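Long-range contacts in muconate lactonizing enzyme (Corynebacterium glutamicum, PDB 3I4K), which belongs to the enolase superfamily and carries a magnesium ion in its barrel-type C-terminal domain: residues A78-G83 / A94-V99; E284-A289 / L315-S320. One frame throughout, in Å; residues are numbered along the deposited sequence.

Interaction 1 of 2, residues A78-G83 / A94-V99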
loop_
_atom_site.group_PDB
_atom_site.type_symbol
_atom_site.label_atom_id
_atom_site.label_comp_id
_atom_site.label_asym_id
_atom_site.label_seq_id
_atom_site.Cartn_x
_atom_site.Cartn_y
_atom_site.Cartn_z
ATOM N N ALA A 78 1.389 7.346 -22.782
ATOM C CA ALA A 78 1.951 6.236 -23.547
ATOM C C ALA A 78 3.428 6.393 -23.906
ATOM O O ALA A 78 4.242 5.514 -23.626
ATOM C CB ALA A 78 1.134 6.030 -24.803
ATOM N N PRO A 79 3.794 7.523 -24.519
ATOM C CA PRO A 79 5.189 7.745 -24.901
ATOM C C PRO A 79 6.210 7.576 -23.788
ATOM O O PRO A 79 7.412 7.504 -24.052
ATOM C CB PRO A 79 5.171 9.165 -25.469
ATOM C CG PRO A 79 4.042 9.811 -24.728
ATOM C CD PRO A 79 2.991 8.732 -24.765
ATOM N N VAL A 80 5.745 7.516 -22.544
ATOM C CA VAL A 80 6.667 7.359 -21.427
ATOM C C VAL A 80 7.036 5.890 -21.264
ATOM O O VAL A 80 8.168 5.563 -20.909
ATOM C CB VAL A 80 6.055 7.884 -20.087
ATOM C CG1 VAL A 80 7.059 7.698 -18.950
ATOM C CG2 VAL A 80 5.684 9.370 -20.216
ATOM N N LEU A 81 6.079 5.012 -21.542
ATOM C CA LEU A 81 6.286 3.572 -21.410
ATOM C C LEU A 81 7.204 2.943 -22.457
ATOM O O LEU A 81 8.019 2.074 -22.141
ATOM C CB LEU A 81 4.945 2.842 -21.469
ATOM C CG LEU A 81 3.920 2.998 -20.351
ATOM C CD1 LEU A 81 3.552 4.457 -20.153
ATOM C CD2 LEU A 81 2.706 2.181 -20.719
ATOM N N ILE A 82 7.048 3.377 -23.703
ATOM C CA ILE A 82 7.809 2.841 -24.827
ATOM C C ILE A 82 9.313 2.728 -24.617
ATOM O O ILE A 82 9.981 3.690 -24.237
ATOM C CB ILE A 82 7.525 3.663 -26.100
ATOM C CG1 ILE A 82 6.034 3.576 -26.427
ATOM C CG2 ILE A 82 8.353 3.136 -27.272
ATOM C CD1 ILE A 82 5.602 4.458 -27.560
ATOM N N GLY A 83 9.835 1.532 -24.866
ATOM C CA GLY A 83 11.258 1.295 -24.715
ATOM C C GLY A 83 11.681 0.903 -23.313
ATOM O O GLY A 83 12.878 0.828 -23.029
ATOM N N ALA A 94 5.484 6.433 -11.573
ATOM C CA ALA A 94 6.050 7.610 -10.924
ATOM C C ALA A 94 6.464 8.642 -11.970
ATOM O O ALA A 94 6.304 9.840 -11.757
ATOM C CB ALA A 94 7.247 7.221 -10.070
ATOM N N ASP A 95 6.989 8.186 -13.106
ATOM C CA ASP A 95 7.400 9.122 -14.138
ATOM C C ASP A 95 6.221 9.749 -14.874
ATOM O O ASP A 95 6.370 10.805 -15.478
ATOM C CB ASP A 95 8.339 8.452 -15.148
ATOM C CG ASP A 95 9.671 8.066 -14.533
ATOM O OD1 ASP A 95 10.216 8.856 -13.733
ATOM O OD2 ASP A 95 10.178 6.975 -14.854
ATOM N N LEU A 96 5.056 9.107 -14.840
ATOM C CA LEU A 96 3.899 9.679 -15.514
ATOM C C LEU A 96 3.564 11.043 -14.908
ATOM O O LEU A 96 3.168 11.965 -15.620
ATOM C CB LEU A 96 2.684 8.756 -15.403
ATOM C CG LEU A 96 2.806 7.355 -16.007
ATOM C CD1 LEU A 96 1.415 6.728 -16.092
ATOM C CD2 LEU A 96 3.443 7.440 -17.400
ATOM N N GLU A 97 3.728 11.158 -13.591
ATOM C CA GLU A 97 3.447 12.402 -12.878
ATOM C C GLU A 97 4.230 13.582 -13.443
ATOM O O GLU A 97 3.771 14.725 -13.390
ATOM C CB GLU A 97 3.781 12.252 -11.387
ATOM C CG GLU A 97 2.960 11.204 -10.676
ATOM C CD GLU A 97 1.477 11.422 -10.870
ATOM O OE1 GLU A 97 0.987 12.534 -10.555
ATOM O OE2 GLU A 97 0.807 10.481 -11.346
ATOM N N ARG A 98 5.409 13.315 -13.994
ATOM C CA ARG A 98 6.223 14.396 -14.537
ATOM C C ARG A 98 5.657 15.000 -15.820
ATOM O O ARG A 98 5.970 16.141 -16.162
ATOM C CB ARG A 98 7.658 13.906 -14.780
ATOM C CG ARG A 98 8.387 13.453 -13.516
ATOM C CD ARG A 98 9.794 12.950 -13.830
ATOM N NE ARG A 98 10.664 14.001 -14.363
ATOM C CZ ARG A 98 11.200 14.980 -13.637
ATOM N NH1 ARG A 98 10.967 15.058 -12.330
ATOM N NH2 ARG A 98 11.964 15.891 -14.222
ATOM N N VAL A 99 4.809 14.248 -16.518
ATOM C CA VAL A 99 4.231 14.726 -17.775
ATOM C C VAL A 99 2.755 15.109 -17.696
ATOM O O VAL A 99 2.282 15.944 -18.477
ATOM C CB VAL A 99 4.400 13.676 -18.900
ATOM C CG1 VAL A 99 5.854 13.261 -19.001
ATOM C CG2 VAL A 99 3.521 12.470 -18.636
#
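Val80 pushes its branched side chain against Leu96 and spreads its two methyls, one toward Asp95 and the other toward Val99. The tight part lies here. CB of Val80 sits 3.8 Å from CD2 of Leu96, and its CG1 is 3.9 Å from the same methyl. CG1 stands anti to the backbone N (chi1 -180°), and it also meets CB of Asp95 at 4.1 Å. CG2 meets the methyls of Val99 tip to tip. Leu81 joins from the buried side, its CD1 lying 4.1 Å from Leu96 CD2. CD2 of Leu96 is therefore shared by Val80 and Leu81. Leu81 also packs on Val11 of strand 8-25 and on Val110 and Met114 of helix 104-121.

The contact is looser toward solvent. Val99 is exposed, and its CG1 and CG2 come no closer than 4.1 Å to CG2 of Val80. Asp95 offers Val80 only its CB, while its OD2 forms a salt bridge with Arg84, just past segment 78-83. The contact joins the end of helix 66-81 to helix 89-99 in the N-terminal domain. It is held by apolar packing, mostly of methyl groups, with the Asp95–Arg84 pair as a charged link beside it. No hydrogen bond crosses between the segments, so the contact depends on fit rather than on directed bonds.

Interaction 2 of 2, residues E284-A289 / L315-S320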
loop_
_atom_site.group_PDB
_atom_site.type_symbol
_atom_site.label_atom_id
_atom_site.label_comp_id
_atom_site.label_asym_id
_atom_site.label_seq_id
_atom_site.Cartn_x
_atom_site.Cartn_y
_atom_site.Cartn_z
ATOM N N GLU A 284 -2.075 2.772 -6.861
ATOM C CA GLU A 284 -2.741 3.824 -6.099
ATOM C C GLU A 284 -3.854 3.257 -5.242
ATOM O O GLU A 284 -4.016 3.660 -4.091
ATOM C CB GLU A 284 -3.302 4.900 -7.028
ATOM C CG GLU A 284 -2.225 5.766 -7.659
ATOM C CD GLU A 284 -1.340 6.437 -6.618
ATOM O OE1 GLU A 284 -1.874 7.205 -5.792
ATOM O OE2 GLU A 284 -0.115 6.204 -6.619
ATOM N N SER A 285 -4.612 2.316 -5.801
ATOM C CA SER A 285 -5.705 1.682 -5.077
ATOM C C SER A 285 -5.208 1.008 -3.789
ATOM O O SER A 285 -5.924 0.980 -2.785
ATOM C CB SER A 285 -6.401 0.647 -5.963
ATOM O OG SER A 285 -7.099 1.261 -7.035
ATOM N N LYS A 286 -4.008 0.433 -3.819
ATOM C CA LYS A 286 -3.459 -0.198 -2.610
ATOM C C LYS A 286 -3.243 0.865 -1.536
ATOM O O LYS A 286 -3.425 0.612 -0.339
ATOM C CB LYS A 286 -2.112 -0.878 -2.892
ATOM C CG LYS A 286 -2.201 -2.279 -3.472
ATOM C CD LYS A 286 -2.933 -3.233 -2.534
ATOM C CE LYS A 286 -2.852 -4.659 -3.039
ATOM N NZ LYS A 286 -3.572 -5.580 -2.120
ATOM N N LYS A 287 -2.844 2.058 -1.973
ATOM C CA LYS A 287 -2.597 3.156 -1.047
ATOM C C LYS A 287 -3.897 3.621 -0.402
ATOM O O LYS A 287 -3.940 3.874 0.805
ATOM C CB LYS A 287 -1.913 4.316 -1.772
ATOM C CG LYS A 287 -0.596 3.913 -2.444
ATOM C CD LYS A 287 0.080 5.114 -3.070
ATOM C CE LYS A 287 1.305 4.716 -3.877
ATOM N NZ LYS A 287 1.882 5.907 -4.551
ATOM N N ILE A 288 -4.961 3.719 -1.197
ATOM C CA ILE A 288 -6.251 4.144 -0.655
ATOM C C ILE A 288 -6.641 3.171 0.453
ATOM O O ILE A 288 -7.038 3.577 1.542
ATOM C CB ILE A 288 -7.385 4.116 -1.726
ATOM C CG1 ILE A 288 -7.055 5.046 -2.899
ATOM C CG2 ILE A 288 -8.712 4.515 -1.076
ATOM C CD1 ILE A 288 -7.142 6.558 -2.606
ATOM N N ALA A 289 -6.522 1.878 0.167
ATOM C CA ALA A 289 -6.886 0.851 1.136
ATOM C C ALA A 289 -6.073 0.930 2.430
ATOM O O ALA A 289 -6.620 0.777 3.529
ATOM C CB ALA A 289 -6.733 -0.532 0.507
ATOM N N LEU A 315 -11.608 -6.895 -9.613
ATOM C CA LEU A 315 -11.866 -8.119 -8.859
ATOM C C LEU A 315 -10.538 -8.728 -8.393
ATOM O O LEU A 315 -10.462 -9.349 -7.328
ATOM C CB LEU A 315 -12.654 -9.122 -9.711
ATOM C CG LEU A 315 -14.145 -8.825 -9.905
ATOM C CD1 LEU A 315 -14.701 -9.714 -11.000
ATOM C CD2 LEU A 315 -14.907 -9.055 -8.603
ATOM N N GLN A 316 -9.490 -8.544 -9.190
ATOM C CA GLN A 316 -8.174 -9.054 -8.827
ATOM C C GLN A 316 -7.713 -8.247 -7.615
ATOM O O GLN A 316 -7.052 -8.773 -6.714
ATOM C CB GLN A 316 -7.188 -8.867 -9.981
ATOM C CG GLN A 316 -7.514 -9.700 -11.222
ATOM C CD GLN A 316 -7.154 -11.178 -11.073
ATOM O OE1 GLN A 316 -7.688 -12.031 -11.786
ATOM N NE2 GLN A 316 -6.238 -11.480 -10.163
ATOM N N PHE A 317 -8.076 -6.967 -7.598
ATOM C CA PHE A 317 -7.698 -6.098 -6.492
ATOM C C PHE A 317 -8.433 -6.564 -5.248
ATOM O O PHE A 317 -7.826 -6.764 -4.205
ATOM C CB PHE A 317 -8.034 -4.629 -6.787
ATOM C CG PHE A 317 -7.646 -3.692 -5.670
ATOM C CD1 PHE A 317 -8.583 -3.290 -4.720
ATOM C CD2 PHE A 317 -6.322 -3.282 -5.522
ATOM C CE1 PHE A 317 -8.207 -2.493 -3.627
ATOM C CE2 PHE A 317 -5.931 -2.485 -4.432
ATOM C CZ PHE A 317 -6.884 -2.093 -3.483
ATOM N N ALA A 318 -9.740 -6.754 -5.367
ATOM C CA ALA A 318 -10.528 -7.208 -4.235
ATOM C C ALA A 318 -10.058 -8.577 -3.740
ATOM O O ALA A 318 -10.121 -8.867 -2.544
ATOM C CB ALA A 318 -11.990 -7.273 -4.615
ATOM N N ALA A 319 -9.589 -9.416 -4.661
ATOM C CA ALA A 319 -9.129 -10.749 -4.298
ATOM C C ALA A 319 -7.891 -10.714 -3.410
ATOM O O ALA A 319 -7.689 -11.603 -2.585
ATOM C CB ALA A 319 -8.837 -11.564 -5.551
ATOM N N SER A 320 -7.078 -9.679 -3.575
ATOM C CA SER A 320 -5.836 -9.547 -2.825
ATOM C C SER A 320 -5.840 -8.471 -1.744
ATOM O O SER A 320 -4.835 -8.274 -1.064
ATOM C CB SER A 320 -4.705 -9.248 -3.796
ATOM O OG SER A 320 -4.932 -8.006 -4.438
#
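Phe317 lays one ring face over CB of Ser285 in a CH-pi contact. CB is 3.9 Å from the ring centroid and 26° off the normal, shifted toward the rim. CG of Phe317 is anti to the backbone N (chi1 -179°), and the side chain leaves its backbone toward helix 282-294. At the far rim, CZ comes 3.3 Å from the backbone O of Ser285. Ala289 CB meets the ring at its edge, 4.3 Å from CZ. Lys286 slides past in the opposite direction, its CD 3.6 Å from CE2 of Phe317.

CG and CE of that lysine pass the same CE2 corner. Its NZ lies 3.2 Å from Ser320 O and hydrogen-bonds to Thr321 OG1, with a weak bond to Leu130 O. Ser285 OG turns back to Gly281 O. The short axes approach to 11.4 Å and cross at -41°. These are successive helices of the barrel domain, and Leu274 of strand 271-274 packs against Ser285, Ala289 and Phe317. The buried contact is thus mainly aromatic and aliphatic, while the polar tips of Ser285 and Lys286 find hydrogen-bond partners outside the two segments.

Interaction 1 belongs to the N-terminal domain and interaction 2 to the enolase C-terminal barrel. Their centres are 22 Å apart, and their nearest atoms come within about 6 Å without touching. Arg104 makes long, weak ion pairs with Glu97 of segment 94-99 and with Glu284 of segment 284-289, a tenuous charged link between the two contacts. Glu97 also has a proper salt bridge to Lys107. Neither contact supplies a metal ligand. The magnesium ion is held by Asp200, Glu226 and Asp251. Interaction 2 lies in the same domain as that site: Leu274, which packs on it, belongs to strand 271-274, the neighbour of strand 247-250, which Asp251 directly follows.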